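Local coordinates for protein quinoline 2-oxidoreductase medium subunit (Pseudomonas putida, PDB 1T3Q) that serves as the FAD-carrying medium subunit of the molybdenum hydroxylase quinoline 2-oxidoreductase, probably passing electrons through its flavin, at residues E123-A133 against I171-E182; D189-A197 against R264-T272. All coordinates share one frame; numbering follows the deposited sequence.

In the fold
From the N terminus, the chain first builds much of the FAD-binding part and reaches helix 123-130. Interaction 1 closes the next loop: residues 134-170, mostly strand, run out and return before strand 165-172 and strand 177-183 pack against that helix. Interaction 2 opens only afterwards, on strand 193-202, and closes a longer loop when helix 261-284 comes back over it, so the two lie in series, neither nested nor crossed. They meet in one antiparallel sheet, where strands 177-183 and 193-202 are neighbours; the helix of interaction 1 and that of interaction 2 flank this sheet on opposite faces. Both contacts also reach FAD, through E123 and Y190.

Interaction 1 (E123-A133 against I171-E182); sequences EMPFLMATLGA and IPIPALHWEFDE. With FAD (flavin-adenine dinucleotide), chain R.
L131 and W178 run alongside each other with opposite headings, which brings CD2 of L131 over one face of the indole, 3.7 Å from the centroid of its five-membered ring and 23° off the normal, a CH-pi contact. T130 meets the benzo end of the same indole obliquely, its CG2 3.3 Å from W178 CH2. With OG1 anti to the carbonyl carbon (chi1 -62°) and bonded to F126 O, CG2 is left pointing at the indole; F126 O also accepts from T130 N on the other face of its carbonyl plane. An alanine in place of W178 would probably leave T130 CG2 and L131 CD2 without the surface they rest on, opening a gap between helix and strand. One turn earlier, F126 CE2 comes at the edge of the F180 ring, 3.7 Å from F180 CE1.

On the same C-terminal turn as T130, M128 crosses I171 at about a right angle, its SD 3.5 Å from I171 CD1. A Schellman motif at G132 ends the helix, and a water donates to both L131 O and P172 O.

Near the flavin, E123 and E182 bring their carboxylates together with planes 35° apart; E123 OE1 and E182 OE2 are only 2.6 Å apart. The other oxygen, E123 OE2, accepts from FAD N3 at 2.8 Å, while E123 N gives a weak bond to FAD O2. The arrangement thus joins a helix-on-sheet interface between the FAD-binding and C-terminal portions of this flavoprotein to the pyrimidine edge of its isoalloxazine site.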
loop_
_atom_site.group_PDB
_atom_site.type_symbol
_atom_site.label_atom_id
_atom_site.label_comp_id
_atom_site.label_asym_id
_atom_site.label_seq_id
_atom_site.Cartn_x
_atom_site.Cartn_y
_atom_site.Cartn_z
ATOM N N GLU C 123 8.326 16.820 46.167
ATOM C CA GLU C 123 8.605 16.252 47.482
ATOM C C GLU C 123 10.040 16.425 47.982
ATOM O O GLU C 123 10.251 16.791 49.137
ATOM C CB GLU C 123 8.258 14.754 47.512
ATOM C CG GLU C 123 6.774 14.443 47.639
ATOM C CD GLU C 123 6.012 14.651 46.343
ATOM O OE1 GLU C 123 4.761 14.599 46.362
ATOM O OE2 GLU C 123 6.665 14.858 45.300
ATOM N N MET C 124 11.024 16.163 47.126
ATOM C CA MET C 124 12.421 16.260 47.551
ATOM C C MET C 124 12.887 17.629 48.060
ATOM O O MET C 124 13.551 17.707 49.094
ATOM C CB MET C 124 13.352 15.752 46.447
ATOM C CG MET C 124 13.240 14.248 46.196
ATOM S SD MET C 124 13.490 13.213 47.673
ATOM C CE MET C 124 11.811 13.011 48.257
ATOM N N PRO C 125 12.561 18.722 47.348
ATOM C CA PRO C 125 13.015 20.019 47.863
ATOM C C PRO C 125 12.434 20.268 49.251
ATOM O O PRO C 125 13.112 20.786 50.138
ATOM C CB PRO C 125 12.485 21.011 46.830
ATOM C CG PRO C 125 12.521 20.210 45.555
ATOM C CD PRO C 125 11.974 18.862 46.004
ATOM N N PHE C 126 11.168 19.895 49.428
ATOM C CA PHE C 126 10.488 20.065 50.703
ATOM C C PHE C 126 11.103 19.191 51.788
ATOM O O PHE C 126 11.359 19.654 52.900
ATOM C CB PHE C 126 9.001 19.709 50.571
ATOM C CG PHE C 126 8.326 19.437 51.891
ATOM C CD1 PHE C 126 8.017 20.479 52.762
ATOM C CD2 PHE C 126 8.039 18.133 52.281
ATOM C CE1 PHE C 126 7.433 20.224 54.007
ATOM C CE2 PHE C 126 7.456 17.866 53.523
ATOM C CZ PHE C 126 7.153 18.914 54.388
ATOM N N LEU C 127 11.330 17.922 51.466
ATOM C CA LEU C 127 11.884 16.982 52.437
ATOM C C LEU C 127 13.316 17.294 52.860
ATOM O O LEU C 127 13.633 17.301 54.053
ATOM C CB LEU C 127 11.820 15.556 51.889
ATOM C CG LEU C 127 12.227 14.466 52.884
ATOM C CD1 LEU C 127 11.246 14.445 54.056
ATOM C CD2 LEU C 127 12.246 13.115 52.184
ATOM N N MET C 128 14.188 17.541 51.890
ATOM C CA MET C 128 15.579 17.840 52.214
ATOM C C MET C 128 15.691 19.046 53.142
ATOM O O MET C 128 16.472 19.032 54.092
ATOM C CB MET C 128 16.384 18.078 50.935
ATOM C CG MET C 128 16.497 16.852 50.043
ATOM S SD MET C 128 17.168 15.400 50.902
ATOM C CE MET C 128 15.655 14.472 51.277
ATOM N N ALA C 129 14.907 20.087 52.871
ATOM C CA ALA C 129 14.931 21.283 53.706
ATOM C C ALA C 129 14.461 20.936 55.108
ATOM O O ALA C 129 15.077 21.329 56.099
ATOM C CB ALA C 129 14.032 22.368 53.107
ATOM N N THR C 130 13.367 20.185 55.178
ATOM C CA THR C 130 12.778 19.774 56.440
ATOM C C THR C 130 13.705 18.887 57.269
ATOM O O THR C 130 13.725 18.971 58.500
ATOM C CB THR C 130 11.444 19.038 56.185
ATOM O OG1 THR C 130 10.527 19.936 55.546
ATOM C CG2 THR C 130 10.837 18.550 57.482
ATOM N N LEU C 131 14.471 18.036 56.598
ATOM C CA LEU C 131 15.392 17.145 57.292
ATOM C C LEU C 131 16.725 17.822 57.581
ATOM O O LEU C 131 17.646 17.198 58.106
ATOM C CB LEU C 131 15.621 15.880 56.464
ATOM C CG LEU C 131 14.381 14.999 56.318
ATOM C CD1 LEU C 131 14.703 13.810 55.437
ATOM C CD2 LEU C 131 13.913 14.546 57.697
ATOM N N GLY C 132 16.822 19.100 57.235
ATOM C CA GLY C 132 18.047 19.844 57.472
ATOM C C GLY C 132 19.251 19.292 56.735
ATOM O O GLY C 132 20.343 19.200 57.293
ATOM N N ALA C 133 19.067 18.931 55.472
ATOM C CA ALA C 133 20.167 18.392 54.689
ATOM C C ALA C 133 21.083 19.505 54.187
ATOM O O ALA C 133 20.737 20.687 54.238
ATOM C CB ALA C 133 19.628 17.587 53.514
ATOM N N ILE C 171 22.345 14.042 54.293
ATOM C CA ILE C 171 21.213 14.094 55.207
ATOM C C ILE C 171 21.585 13.578 56.587
ATOM O O ILE C 171 22.009 12.431 56.733
ATOM C CB ILE C 171 20.042 13.231 54.696
ATOM C CG1 ILE C 171 19.732 13.576 53.241
ATOM C CG2 ILE C 171 18.812 13.456 55.566
ATOM C CD1 ILE C 171 18.672 12.690 52.623
ATOM N N PRO C 172 21.436 14.421 57.619
ATOM C CA PRO C 172 21.766 13.986 58.978
ATOM C C PRO C 172 20.773 12.908 59.390
ATOM O O PRO C 172 19.568 13.075 59.206
ATOM C CB PRO C 172 21.582 15.258 59.804
ATOM C CG PRO C 172 21.828 16.355 58.818
ATOM C CD PRO C 172 21.106 15.855 57.595
ATOM N N ILE C 173 21.266 11.798 59.925
ATOM C CA ILE C 173 20.369 10.738 60.362
ATOM C C ILE C 173 19.477 11.350 61.442
ATOM O O ILE C 173 19.949 11.740 62.510
ATOM C CB ILE C 173 21.160 9.538 60.923
ATOM C CG1 ILE C 173 22.003 8.921 59.802
ATOM C CG2 ILE C 173 20.201 8.505 61.503
ATOM C CD1 ILE C 173 22.866 7.757 60.236
ATOM N N PRO C 174 18.169 11.456 61.166
ATOM C CA PRO C 174 17.225 12.038 62.124
ATOM C C PRO C 174 17.078 11.344 63.476
ATOM O O PRO C 174 17.128 10.120 63.577
ATOM C CB PRO C 174 15.913 12.062 61.339
ATOM C CG PRO C 174 16.045 10.876 60.434
ATOM C CD PRO C 174 17.470 10.989 59.955
ATOM N N ALA C 175 16.904 12.155 64.513
ATOM C CA ALA C 175 16.707 11.652 65.866
ATOM C C ALA C 175 15.195 11.590 66.064
ATOM O O ALA C 175 14.672 10.713 66.756
ATOM C CB ALA C 175 17.341 12.602 66.873
ATOM N N LEU C 176 14.497 12.531 65.435
ATOM C CA LEU C 176 13.044 12.599 65.509
ATOM C C LEU C 176 12.445 11.472 64.684
ATOM O O LEU C 176 13.071 10.985 63.740
ATOM C CB LEU C 176 12.545 13.927 64.934
ATOM C CG LEU C 176 12.964 15.237 65.598
ATOM C CD1 LEU C 176 12.670 16.400 64.658
ATOM C CD2 LEU C 176 12.224 15.400 66.921
ATOM N N HIS C 177 11.235 11.053 65.040
ATOM C CA HIS C 177 10.549 10.020 64.279
ATOM C C HIS C 177 9.639 10.739 63.285
ATOM O O HIS C 177 8.735 11.477 63.681
ATOM C CB HIS C 177 9.710 9.125 65.186
ATOM C CG HIS C 177 8.863 8.152 64.431
ATOM N ND1 HIS C 177 7.627 8.484 63.920
ATOM C CD2 HIS C 177 9.103 6.877 64.040
ATOM C CE1 HIS C 177 7.143 7.457 63.247
ATOM N NE2 HIS C 177 8.018 6.470 63.302
ATOM N N TRP C 178 9.882 10.511 61.998
ATOM C CA TRP C 178 9.125 11.167 60.936
ATOM C C TRP C 178 8.015 10.379 60.252
ATOM O O TRP C 178 8.099 9.162 60.078
ATOM C CB TRP C 178 10.074 11.644 59.836
ATOM C CG TRP C 178 10.982 12.755 60.221
ATOM C CD1 TRP C 178 12.279 12.655 60.645
ATOM C CD2 TRP C 178 10.676 14.150 60.188
ATOM N NE1 TRP C 178 12.799 13.909 60.873
ATOM C CE2 TRP C 178 11.835 14.843 60.601
ATOM C CE3 TRP C 178 9.531 14.884 59.847
ATOM C CZ2 TRP C 178 11.884 16.240 60.684
ATOM C CZ3 TRP C 178 9.580 16.275 59.930
ATOM C CH2 TRP C 178 10.750 16.936 60.346
ATOM N N GLU C 179 6.981 11.108 59.848
ATOM C CA GLU C 179 5.856 10.554 59.110
ATOM C C GLU C 179 5.501 11.635 58.099
ATOM O O GLU C 179 5.629 12.828 58.386
ATOM C CB GLU C 179 4.667 10.249 60.030
ATOM C CG GLU C 179 4.921 9.093 60.993
ATOM C CD GLU C 179 5.165 7.759 60.291
ATOM O OE1 GLU C 179 5.531 6.782 60.981
ATOM O OE2 GLU C 179 4.988 7.677 59.058
ATOM N N PHE C 180 5.070 11.217 56.916
ATOM C CA PHE C 180 4.740 12.150 55.848
ATOM C C PHE C 180 3.431 11.775 55.170
ATOM O O PHE C 180 3.035 10.611 55.157
ATOM C CB PHE C 180 5.871 12.141 54.811
ATOM C CG PHE C 180 5.551 12.881 53.539
ATOM C CD1 PHE C 180 5.860 14.232 53.403
ATOM C CD2 PHE C 180 4.950 12.222 52.469
ATOM C CE1 PHE C 180 5.577 14.917 52.219
ATOM C CE2 PHE C 180 4.661 12.896 51.278
ATOM C CZ PHE C 180 4.977 14.246 51.152
ATOM N N ASP C 181 2.767 12.774 54.603
ATOM C CA ASP C 181 1.522 12.550 53.893
ATOM C C ASP C 181 1.241 13.767 53.026
ATOM O O ASP C 181 1.849 14.817 53.208
ATOM C CB ASP C 181 0.373 12.325 54.872
ATOM C CG ASP C 181 -0.803 11.612 54.235
ATOM O OD1 ASP C 181 -1.819 11.424 54.932
ATOM O OD2 ASP C 181 -0.713 11.235 53.043
ATOM N N GLU C 182 0.328 13.622 52.076
ATOM C CA GLU C 182 -0.007 14.724 51.189
ATOM C C GLU C 182 -1.385 14.499 50.587
ATOM O O GLU C 182 -1.957 13.420 50.715
ATOM C CB GLU C 182 1.031 14.828 50.068
ATOM C CG GLU C 182 0.938 13.719 49.017
ATOM C CD GLU C 182 2.054 13.790 47.991
ATOM O OE1 GLU C 182 1.870 13.286 46.860
ATOM O OE2 GLU C 182 3.124 14.340 48.319
HETATM P PA FAD R . 16.262 16.549 34.680
HETATM O O1A FAD R . 14.881 16.686 34.142
HETATM O O2A FAD R . 17.240 16.129 33.867
HETATM O O5B FAD R . 16.527 18.024 34.928
HETATM C C5B FAD R . 16.044 18.799 36.073
HETATM C C4B FAD R . 16.675 20.255 36.016
HETATM O O4B FAD R . 17.827 20.236 36.950
HETATM C C3B FAD R . 17.261 20.810 34.672
HETATM O O3B FAD R . 17.126 22.197 34.580
HETATM C C2B FAD R . 18.739 20.318 34.739
HETATM O O2B FAD R . 19.609 21.132 33.992
HETATM C C1B FAD R . 19.059 20.495 36.194
HETATM N N9A FAD R . 19.991 19.515 36.751
HETATM C C8A FAD R . 19.828 18.146 36.808
HETATM N N7A FAD R . 20.740 17.544 37.569
HETATM C C5A FAD R . 21.548 18.562 38.017
HETATM C C6A FAD R . 22.739 18.579 38.926
HETATM N N6A FAD R . 23.277 17.510 39.457
HETATM N N1A FAD R . 23.281 19.838 39.155
HETATM C C2A FAD R . 22.751 20.988 38.609
HETATM N N3A FAD R . 21.679 21.067 37.769
HETATM C C4A FAD R . 21.141 19.823 37.455
HETATM N N1 FAD R . 8.385 15.122 40.892
HETATM C C2 FAD R . 7.954 15.166 42.155
HETATM O O2 FAD R . 8.547 15.772 43.013
HETATM N N3 FAD R . 6.661 14.662 42.523
HETATM C C4 FAD R . 5.760 14.186 41.573
HETATM O O4 FAD R . 4.668 13.809 41.935
HETATM C C4X FAD R . 6.188 14.206 40.171
HETATM N N5 FAD R . 5.351 13.755 39.180
HETATM C C5X FAD R . 5.838 13.695 37.888
HETATM C C6 FAD R . 4.949 13.227 36.866
HETATM C C7 FAD R . 5.356 13.129 35.536
HETATM C C7M FAD R . 4.365 12.659 34.492
HETATM C C8 FAD R . 6.744 13.490 35.159
HETATM C C8M FAD R . 7.252 13.404 33.740
HETATM C C9 FAD R . 7.644 13.935 36.164
HETATM C C9A FAD R . 7.203 14.056 37.521
HETATM N N10 FAD R . 8.054 14.529 38.615
HETATM C C10 FAD R . 7.577 14.645 39.885
HETATM C "C1'" FAD R . 9.400 15.062 38.273
HETATM C "C2'" FAD R . 10.553 14.069 38.601
HETATM O "O2'" FAD R . 10.749 14.018 40.017
HETATM C "C3'" FAD R . 11.786 14.603 37.868
HETATM O "O3'" FAD R . 12.615 13.463 37.604
HETATM C "C4'" FAD R . 12.592 15.645 38.689
HETATM O "O4'" FAD R . 11.788 16.781 39.020
HETATM C "C5'" FAD R . 13.740 16.083 37.824
HETATM O "O5'" FAD R . 14.922 15.089 37.981
HETATM P P FAD R . 15.638 14.608 36.748
HETATM O O1P FAD R . 16.765 13.708 37.266
HETATM O O2P FAD R . 14.790 14.069 35.789
HETATM O O3P FAD R . 16.273 15.782 36.124
HETATM O O HOH W 1 17.757 15.021 59.548
#

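Interaction 2 (D189-A197 against R264-T272); sequences DYALVMAAA and RLSLAKAIT. With FAD (flavin-adenine dinucleotide), chain R.
The helix packed on the antiparallel sheet of the CO dehydrogenase flavoprotein C-terminal domain meets it where V193 and A195 face residues 264-272, just beyond the flavin-pocket residue Y190. V193 fits between successive turns: its CG2 lies 3.9 Å from I271 CG1, and CG1, anti to the carbonyl carbon (chi1 -61°), reaches R264 O at 3.6 Å and also touches A268 CB. Two residues on, A195 CB touches I271 CG2 and T272 OG1, the latter 3.8 Å away. That hydroxyl is directed back into the helix, where T272 OG1 and T272 N grip A268 O from opposite faces of its plane.

The helix runs nearly along the strand, at 28° with axes 7.9 Å apart, and lies on one face of the four-stranded sheet, from whose other face the side chains of M194 and A196 project. At the start of the contact L192 crosses the R264 side chain at about a right angle and sets CD2 over one face of the guanidinium, toward its rim, 3.2 Å from R264 NH1. The same group turns its edge to L192 O, with a weak bond from R264 NH1 at 3.5 Å; its stronger partners are D256, in a salt bridge, and G259 O. L192 CD1 meets L267 CD1 obliquely.

On the flavin side, Y190 lays one ring face over the isoalloxazine, with Y190 OH 3.4 Å from FAD C10, and M709 of the large subunit packs against this tyrosine.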
loop_
_atom_site.group_PDB
_atom_site.type_symbol
_atom_site.label_atom_id
_atom_site.label_comp_id
_atom_site.label_asym_id
_atom_site.label_seq_id
_atom_site.Cartn_x
_atom_site.Cartn_y
_atom_site.Cartn_z
ATOM N N ASP C 189 -0.119 11.943 41.887
ATOM C CA ASP C 189 -0.421 13.270 41.353
ATOM C C ASP C 189 0.317 14.354 42.139
ATOM O O ASP C 189 0.608 14.179 43.322
ATOM C CB ASP C 189 -1.926 13.539 41.457
ATOM C CG ASP C 189 -2.720 12.908 40.332
ATOM O OD1 ASP C 189 -2.351 11.809 39.875
ATOM O OD2 ASP C 189 -3.730 13.513 39.913
ATOM N N TYR C 190 0.617 15.474 41.484
ATOM C CA TYR C 190 1.276 16.580 42.170
ATOM C C TYR C 190 0.359 16.978 43.315
ATOM O O TYR C 190 -0.831 17.233 43.114
ATOM C CB TYR C 190 1.476 17.760 41.226
ATOM C CG TYR C 190 2.844 17.789 40.589
ATOM C CD1 TYR C 190 3.972 18.125 41.336
ATOM C CD2 TYR C 190 3.017 17.458 39.244
ATOM C CE1 TYR C 190 5.238 18.130 40.761
ATOM C CE2 TYR C 190 4.283 17.461 38.661
ATOM C CZ TYR C 190 5.384 17.796 39.424
ATOM O OH TYR C 190 6.634 17.797 38.848
ATOM N N ALA C 191 0.917 17.017 44.519
ATOM C CA ALA C 191 0.144 17.340 45.708
ATOM C C ALA C 191 -0.315 18.785 45.801
ATOM O O ALA C 191 0.402 19.702 45.413
ATOM C CB ALA C 191 0.951 16.984 46.951
ATOM N N LEU C 192 -1.523 18.982 46.313
ATOM C CA LEU C 192 -2.036 20.327 46.505
ATOM C C LEU C 192 -1.362 20.818 47.783
ATOM O O LEU C 192 -1.047 21.998 47.921
ATOM C CB LEU C 192 -3.556 20.317 46.685
ATOM C CG LEU C 192 -4.400 19.996 45.447
ATOM C CD1 LEU C 192 -5.874 20.098 45.799
ATOM C CD2 LEU C 192 -4.057 20.966 44.325
ATOM N N VAL C 193 -1.138 19.884 48.709
ATOM C CA VAL C 193 -0.493 20.178 49.986
ATOM C C VAL C 193 0.180 18.930 50.552
ATOM O O VAL C 193 -0.334 17.818 50.419
ATOM C CB VAL C 193 -1.510 20.685 51.047
ATOM C CG1 VAL C 193 -2.178 21.967 50.574
ATOM C CG2 VAL C 193 -2.563 19.610 51.322
ATOM N N MET C 194 1.344 19.114 51.165
ATOM C CA MET C 194 2.050 18.002 51.787
ATOM C C MET C 194 2.505 18.457 53.164
ATOM O O MET C 194 2.633 19.654 53.416
ATOM C CB MET C 194 3.243 17.547 50.941
ATOM C CG MET C 194 4.293 18.608 50.644
ATOM S SD MET C 194 5.664 17.884 49.712
ATOM C CE MET C 194 4.991 17.840 48.075
ATOM N N ALA C 195 2.714 17.505 54.065
ATOM C CA ALA C 195 3.141 17.835 55.414
ATOM C C ALA C 195 3.977 16.714 56.011
ATOM O O ALA C 195 3.800 15.537 55.684
ATOM C CB ALA C 195 1.927 18.112 56.300
ATOM N N ALA C 196 4.897 17.097 56.884
ATOM C CA ALA C 196 5.768 16.145 57.547
ATOM C C ALA C 196 5.763 16.489 59.023
ATOM O O ALA C 196 5.661 17.659 59.400
ATOM C CB ALA C 196 7.184 16.239 56.984
ATOM N N ALA C 197 5.856 15.467 59.860
ATOM C CA ALA C 197 5.864 15.680 61.296
ATOM C C ALA C 197 6.952 14.820 61.912
ATOM O O ALA C 197 6.933 13.594 61.782
ATOM C CB ALA C 197 4.508 15.320 61.890
ATOM N N ARG C 264 -7.133 24.928 49.746
ATOM C CA ARG C 264 -5.742 24.619 50.061
ATOM C C ARG C 264 -5.505 24.647 51.568
ATOM O O ARG C 264 -4.934 23.715 52.135
ATOM C CB ARG C 264 -4.820 25.645 49.401
ATOM C CG ARG C 264 -5.025 25.827 47.908
ATOM C CD ARG C 264 -4.129 24.915 47.124
ATOM N NE ARG C 264 -4.307 25.025 45.679
ATOM C CZ ARG C 264 -3.532 24.396 44.805
ATOM N NH1 ARG C 264 -2.538 23.636 45.244
ATOM N NH2 ARG C 264 -3.758 24.498 43.502
ATOM N N LEU C 265 -5.939 25.726 52.214
ATOM C CA LEU C 265 -5.750 25.870 53.653
ATOM C C LEU C 265 -6.501 24.800 54.427
ATOM O O LEU C 265 -5.960 24.203 55.364
ATOM C CB LEU C 265 -6.192 27.264 54.108
ATOM C CG LEU C 265 -5.308 28.412 53.610
ATOM C CD1 LEU C 265 -5.914 29.750 53.999
ATOM C CD2 LEU C 265 -3.910 28.267 54.199
ATOM N N SER C 266 -7.746 24.550 54.037
ATOM C CA SER C 266 -8.544 23.537 54.709
ATOM C C SER C 266 -7.851 22.185 54.597
ATOM O O SER C 266 -7.762 21.441 55.571
ATOM C CB SER C 266 -9.941 23.463 54.087
ATOM O OG SER C 266 -10.697 22.427 54.688
ATOM N N LEU C 267 -7.352 21.876 53.405
ATOM C CA LEU C 267 -6.659 20.618 53.170
ATOM C C LEU C 267 -5.334 20.561 53.933
ATOM O O LEU C 267 -4.975 19.527 54.498
ATOM C CB LEU C 267 -6.405 20.424 51.669
ATOM C CG LEU C 267 -7.632 20.260 50.760
ATOM C CD1 LEU C 267 -7.187 20.167 49.310
ATOM C CD2 LEU C 267 -8.417 19.013 51.153
ATOM N N ALA C 268 -4.609 21.675 53.952
ATOM C CA ALA C 268 -3.331 21.731 54.649
ATOM C C ALA C 268 -3.537 21.434 56.132
ATOM O O ALA C 268 -2.737 20.745 56.756
ATOM C CB ALA C 268 -2.695 23.107 54.470
ATOM N N LYS C 269 -4.626 21.953 56.684
ATOM C CA LYS C 269 -4.945 21.753 58.090
ATOM C C LYS C 269 -5.325 20.292 58.354
ATOM O O LYS C 269 -4.886 19.693 59.340
ATOM C CB LYS C 269 -6.087 22.698 58.485
ATOM C CG LYS C 269 -6.361 22.814 59.978
ATOM C CD LYS C 269 -7.266 21.699 60.472
ATOM C CE LYS C 269 -7.673 21.920 61.921
ATOM N NZ LYS C 269 -8.618 20.866 62.386
ATOM N N ALA C 270 -6.123 19.717 57.460
ATOM C CA ALA C 270 -6.559 18.328 57.603
ATOM C C ALA C 270 -5.390 17.358 57.492
ATOM O O ALA C 270 -5.286 16.406 58.261
ATOM C CB ALA C 270 -7.611 17.996 56.545
ATOM N N ILE C 271 -4.511 17.603 56.528
ATOM C CA ILE C 271 -3.355 16.744 56.317
ATOM C C ILE C 271 -2.342 16.858 57.459
ATOM O O ILE C 271 -1.766 15.858 57.898
ATOM C CB ILE C 271 -2.662 17.091 54.987
ATOM C CG1 ILE C 271 -3.652 16.901 53.832
ATOM C CG2 ILE C 271 -1.426 16.226 54.792
ATOM C CD1 ILE C 271 -4.218 15.494 53.724
ATOM N N THR C 272 -2.128 18.079 57.936
ATOM C CA THR C 272 -1.181 18.314 59.022
ATOM C C THR C 272 -1.633 17.606 60.292
ATOM O O THR C 272 -0.836 16.965 60.977
ATOM C CB THR C 272 -1.023 19.821 59.296
ATOM O OG1 THR C 272 -0.399 20.439 58.164
ATOM C CG2 THR C 272 -0.170 20.061 60.536
HETATM P PA FAD R . 16.262 16.549 34.680
HETATM O O1A FAD R . 14.881 16.686 34.142
HETATM O O2A FAD R . 17.240 16.129 33.867
HETATM O O5B FAD R . 16.527 18.024 34.928
HETATM C C5B FAD R . 16.044 18.799 36.073
HETATM C C4B FAD R . 16.675 20.255 36.016
HETATM O O4B FAD R . 17.827 20.236 36.950
HETATM C C3B FAD R . 17.261 20.810 34.672
HETATM O O3B FAD R . 17.126 22.197 34.580
HETATM C C2B FAD R . 18.739 20.318 34.739
HETATM O O2B FAD R . 19.609 21.132 33.992
HETATM C C1B FAD R . 19.059 20.495 36.194
HETATM N N9A FAD R . 19.991 19.515 36.751
HETATM C C8A FAD R . 19.828 18.146 36.808
HETATM N N7A FAD R . 20.740 17.544 37.569
HETATM C C5A FAD R . 21.548 18.562 38.017
HETATM C C6A FAD R . 22.739 18.579 38.926
HETATM N N6A FAD R . 23.277 17.510 39.457
HETATM N N1A FAD R . 23.281 19.838 39.155
HETATM C C2A FAD R . 22.751 20.988 38.609
HETATM N N3A FAD R . 21.679 21.067 37.769
HETATM C C4A FAD R . 21.141 19.823 37.455
HETATM N N1 FAD R . 8.385 15.122 40.892
HETATM C C2 FAD R . 7.954 15.166 42.155
HETATM O O2 FAD R . 8.547 15.772 43.013
HETATM N N3 FAD R . 6.661 14.662 42.523
HETATM C C4 FAD R . 5.760 14.186 41.573
HETATM O O4 FAD R . 4.668 13.809 41.935
HETATM C C4X FAD R . 6.188 14.206 40.171
HETATM N N5 FAD R . 5.351 13.755 39.180
HETATM C C5X FAD R . 5.838 13.695 37.888
HETATM C C6 FAD R . 4.949 13.227 36.866
HETATM C C7 FAD R . 5.356 13.129 35.536
HETATM C C7M FAD R . 4.365 12.659 34.492
HETATM C C8 FAD R . 6.744 13.490 35.159
HETATM C C8M FAD R . 7.252 13.404 33.740
HETATM C C9 FAD R . 7.644 13.935 36.164
HETATM C C9A FAD R . 7.203 14.056 37.521
HETATM N N10 FAD R . 8.054 14.529 38.615
HETATM C C10 FAD R . 7.577 14.645 39.885
HETATM C "C1'" FAD R . 9.400 15.062 38.273
HETATM C "C2'" FAD R . 10.553 14.069 38.601
HETATM O "O2'" FAD R . 10.749 14.018 40.017
HETATM C "C3'" FAD R . 11.786 14.603 37.868
HETATM O "O3'" FAD R . 12.615 13.463 37.604
HETATM C "C4'" FAD R . 12.592 15.645 38.689
HETATM O "O4'" FAD R . 11.788 16.781 39.020
HETATM C "C5'" FAD R . 13.740 16.083 37.824
HETATM O "O5'" FAD R . 14.922 15.089 37.981
HETATM P P FAD R . 15.638 14.608 36.748
HETATM O O1P FAD R . 16.765 13.708 37.266
HETATM O O2P FAD R . 14.790 14.069 35.789
HETATM O O3P FAD R . 16.273 15.782 36.124
#